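Long-range contact in protein LigF (Sphingobium sp. SYK-6, PDB 4XT0), which cleaves beta-aryl ether bonds of lignin as a glutathione-binding beta-etherase of the glutathione S-transferase superfamily: residues E166-V171 with G212-Y217. Residues are numbered along the deposited sequence; the frame is centred on the assembly and turned at random.
Sequences EEFRKV and GFFGDY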
ATOM      1  N   GLU A 166     -14.229  -7.764 -13.204  1.00 46.51           N
ATOM      2  CA  GLU A 166     -12.827  -7.876 -12.836  1.00 46.71           C
ATOM      3  C   GLU A 166     -12.659  -7.788 -11.311  1.00 49.88           C
ATOM      4  O   GLU A 166     -11.883  -8.547 -10.717  1.00 39.69           O
ATOM      5  CB  GLU A 166     -12.006  -6.798 -13.543  1.00 45.54           C
ATOM      6  CG  GLU A 166     -10.614  -6.590 -12.984  1.00 54.74           C
ATOM      7  CD  GLU A 166      -9.669  -7.752 -13.260  1.00 52.88           C
ATOM      8  OE1 GLU A 166     -10.091  -8.737 -13.904  1.00 51.97           O
ATOM      9  OE2 GLU A 166      -8.496  -7.688 -12.824  1.00 52.01           O
ATOM     10  N   GLU A 167     -13.410  -6.883 -10.685  1.00 44.84           N
ATOM     11  CA  GLU A 167     -13.319  -6.684  -9.242  1.00 42.46           C
ATOM     12  C   GLU A 167     -13.722  -7.940  -8.489  1.00 36.72           C
ATOM     13  O   GLU A 167     -13.074  -8.313  -7.495  1.00 34.62           O
ATOM     14  CB  GLU A 167     -14.189  -5.508  -8.803  1.00 42.30           C
ATOM     15  CG  GLU A 167     -13.669  -4.149  -9.259  1.00 44.66           C
ATOM     16  CD  GLU A 167     -12.186  -3.965  -9.012  1.00 46.17           C
ATOM     17  OE1 GLU A 167     -11.738  -4.169  -7.869  1.00 49.94           O
ATOM     18  OE2 GLU A 167     -11.457  -3.624  -9.964  1.00 49.99           O
ATOM     19  N   PHE A 168     -14.791  -8.580  -8.959  1.00 38.52           N
ATOM     20  CA  PHE A 168     -15.242  -9.854  -8.410  1.00 38.15           C
ATOM     21  C   PHE A 168     -14.156 -10.922  -8.504  1.00 45.44           C
ATOM     22  O   PHE A 168     -13.944 -11.657  -7.540  1.00 38.98           O
ATOM     23  CB  PHE A 168     -16.523 -10.345  -9.115  1.00 42.91           C
ATOM     24  CG  PHE A 168     -17.781  -9.966  -8.396  1.00 49.72           C
ATOM     25  CD1 PHE A 168     -18.036 -10.460  -7.122  1.00 51.86           C
ATOM     26  CD2 PHE A 168     -18.702  -9.106  -8.975  1.00 60.87           C
ATOM     27  CE1 PHE A 168     -19.191 -10.107  -6.434  1.00 54.48           C
ATOM     28  CE2 PHE A 168     -19.868  -8.752  -8.296  1.00 66.24           C
ATOM     29  CZ  PHE A 168     -20.110  -9.253  -7.024  1.00 62.16           C
ATOM     30  N   ARG A 169     -13.468 -11.022  -9.649  1.00 47.78           N
ATOM     31  CA  ARG A 169     -12.380 -12.003  -9.777  1.00 39.46           C
ATOM     32  C   ARG A 169     -11.279 -11.785  -8.745  1.00 36.82           C
ATOM     33  O   ARG A 169     -10.726 -12.742  -8.206  1.00 36.59           O
ATOM     34  CB  ARG A 169     -11.733 -11.988 -11.164  1.00 46.56           C
ATOM     35  CG  ARG A 169     -10.779 -13.188 -11.322  1.00 55.49           C
ATOM     36  CD  ARG A 169      -9.650 -13.009 -12.323  1.00 54.02           C
ATOM     37  NE  ARG A 169      -8.487 -12.353 -11.747  1.00 58.15           N
ATOM     38  CZ  ARG A 169      -8.079 -11.153 -12.124  1.00 57.35           C
ATOM     39  NH1 ARG A 169      -8.751 -10.520 -13.073  1.00 59.97           N
ATOM     40  NH2 ARG A 169      -7.017 -10.591 -11.565  1.00 39.44           N
ATOM     41  N   LYS A 170     -10.937 -10.529  -8.487  1.00 35.53           N
ATOM     42  CA  LYS A 170      -9.889 -10.232  -7.520  1.00 33.12           C
ATOM     43  C   LYS A 170     -10.325 -10.585  -6.091  1.00 31.17           C
ATOM     44  O   LYS A 170      -9.505 -11.001  -5.266  1.00 29.66           O
ATOM     45  CB  LYS A 170      -9.482  -8.763  -7.623  1.00 32.51           C
ATOM     46  CG  LYS A 170      -8.549  -8.484  -8.796  1.00 34.17           C
ATOM     47  CD  LYS A 170      -8.997  -7.287  -9.603  1.00 44.69           C
ATOM     48  CE  LYS A 170      -8.575  -5.993  -8.958  1.00 48.91           C
ATOM     49  NZ  LYS A 170      -9.045  -4.803  -9.719  1.00 57.28           N
ATOM     50  N   VAL A 171     -11.615 -10.434  -5.802  1.00 31.40           N
ATOM     51  CA  VAL A 171     -12.125 -10.865  -4.508  1.00 36.26           C
ATOM     52  C   VAL A 171     -11.873 -12.368  -4.369  1.00 30.46           C
ATOM     53  O   VAL A 171     -11.416 -12.834  -3.325  1.00 29.52           O
ATOM     54  CB  VAL A 171     -13.641 -10.552  -4.326  1.00 39.57           C
ATOM     55  CG1 VAL A 171     -14.157 -11.148  -3.025  1.00 34.20           C
ATOM     56  CG2 VAL A 171     -13.884  -9.052  -4.334  1.00 30.21           C
ATOM     57  N   GLY A 212     -25.515 -13.159   0.882  1.00 52.44           N
ATOM     58  CA  GLY A 212     -24.842 -11.906   0.593  1.00 52.92           C
ATOM     59  C   GLY A 212     -24.155 -11.890  -0.762  1.00 55.06           C
ATOM     60  O   GLY A 212     -24.336 -12.800  -1.578  1.00 58.98           O
ATOM     61  N   PHE A 213     -23.357 -10.851  -0.992  1.00 54.20           N
ATOM     62  CA  PHE A 213     -22.671 -10.663  -2.264  1.00 62.58           C
ATOM     63  C   PHE A 213     -21.696 -11.814  -2.547  1.00 55.65           C
ATOM     64  O   PHE A 213     -21.569 -12.275  -3.678  1.00 55.60           O
ATOM     65  CB  PHE A 213     -21.888  -9.339  -2.281  1.00 74.28           C
ATOM     66  CG  PHE A 213     -22.721  -8.100  -2.002  1.00 85.10           C
ATOM     67  CD1 PHE A 213     -24.101  -8.099  -2.152  1.00 87.47           C
ATOM     68  CD2 PHE A 213     -22.096  -6.925  -1.583  1.00 87.93           C
ATOM     69  CE1 PHE A 213     -24.844  -6.948  -1.882  1.00 87.35           C
ATOM     70  CE2 PHE A 213     -22.828  -5.775  -1.319  1.00 87.29           C
ATOM     71  CZ  PHE A 213     -24.205  -5.786  -1.470  1.00 86.31           C
ATOM     72  N   PHE A 214     -21.004 -12.274  -1.511  1.00 50.80           N
ATOM     73  CA  PHE A 214     -19.867 -13.175  -1.705  1.00 54.50           C
ATOM     74  C   PHE A 214     -20.056 -14.554  -1.089  1.00 59.64           C
ATOM     75  O   PHE A 214     -19.079 -15.216  -0.735  1.00 60.35           O
ATOM     76  CB  PHE A 214     -18.599 -12.537  -1.130  1.00 51.12           C
ATOM     77  CG  PHE A 214     -18.421 -11.102  -1.517  1.00 52.74           C
ATOM     78  CD1 PHE A 214     -17.844 -10.766  -2.734  1.00 53.59           C
ATOM     79  CD2 PHE A 214     -18.840 -10.089  -0.675  1.00 51.52           C
ATOM     80  CE1 PHE A 214     -17.685  -9.445  -3.098  1.00 49.83           C
ATOM     81  CE2 PHE A 214     -18.678  -8.760  -1.032  1.00 53.04           C
ATOM     82  CZ  PHE A 214     -18.101  -8.440  -2.245  1.00 50.25           C
ATOM     83  N   GLY A 215     -21.307 -14.983  -0.969  1.00 59.70           N
ATOM     84  CA  GLY A 215     -21.622 -16.263  -0.363  1.00 60.85           C
ATOM     85  C   GLY A 215     -21.021 -17.445  -1.099  1.00 57.91           C
ATOM     86  O   GLY A 215     -20.696 -18.467  -0.492  1.00 61.01           O
ATOM     87  N   ASP A 216     -20.875 -17.312  -2.412  1.00 52.34           N
ATOM     88  CA  ASP A 216     -20.259 -18.364  -3.207  1.00 61.76           C
ATOM     89  C   ASP A 216     -18.739 -18.412  -3.030  1.00 60.13           C
ATOM     90  O   ASP A 216     -18.105 -19.428  -3.316  1.00 65.57           O
ATOM     91  CB  ASP A 216     -20.613 -18.183  -4.679  1.00 75.41           C
ATOM     92  CG  ASP A 216     -22.034 -18.617  -4.990  1.00 85.93           C
ATOM     93  OD1 ASP A 216     -22.579 -19.451  -4.235  1.00 87.99           O
ATOM     94  OD2 ASP A 216     -22.607 -18.117  -5.983  1.00 92.08           O
ATOM     95  N   TYR A 217     -18.156 -17.320  -2.553  1.00 51.31           N
ATOM     96  CA  TYR A 217     -16.711 -17.279  -2.355  1.00 49.66           C
ATOM     97  C   TYR A 217     -16.339 -17.711  -0.939  1.00 49.08           C
ATOM     98  O   TYR A 217     -15.388 -18.469  -0.742  1.00 52.52           O
ATOM     99  CB  TYR A 217     -16.160 -15.874  -2.634  1.00 49.70           C
ATOM    100  CG  TYR A 217     -16.305 -15.410  -4.069  1.00 58.40           C
ATOM    101  CD1 TYR A 217     -17.459 -14.759  -4.495  1.00 67.28           C
ATOM    102  CD2 TYR A 217     -15.290 -15.614  -4.995  1.00 57.48           C
ATOM    103  CE1 TYR A 217     -17.599 -14.327  -5.802  1.00 70.62           C
ATOM    104  CE2 TYR A 217     -15.416 -15.182  -6.304  1.00 63.08           C
ATOM    105  CZ  TYR A 217     -16.577 -14.539  -6.705  1.00 71.89           C
ATOM    106  OH  TYR A 217     -16.725 -14.107  -8.008  1.00 73.93           O
TER
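Phe168, one helical turn before Val171, reaches the 212-217 loop with the CD1-CE1 side of its ring. With chi1 at -95°, off the usual staggered positions, its CE1 corner comes within 3.7 Å of Phe214 CE1. The two rings cross obliquely, planes at 53° and centroids 5.9 Å apart. Phe214 is the third residue of a type I beta turn from Gly212 to Gly215; with CG anti to its carbonyl carbon (chi1 -46°), its ring extends toward the helix and meets Val171 crosswise, CD1 lying 3.7 Å from Val171 CG1. That methyl stands anti to the backbone N. Within the loop, Phe213 CB lies over one face of the Phe214 ring, displaced toward the rim. Tyr217 points at the helix and crosses Phe168 at about a right angle, CE1 lying 4.1 Å from Phe168 CD1. Its OH stops 3.7 Å from Phe168 O, a van der Waals approach beyond hydrogen-bonding distance; mainly apolar and aromatic side chains join the segments. The contact ties helix 161-182 of the GST C-terminal domain to the loop between helices 195-204 and 224-235, while Glu167 and Lys170 side chains touch helix 93-121 and Arg169 salt-bridges Glu147 of the second subunit.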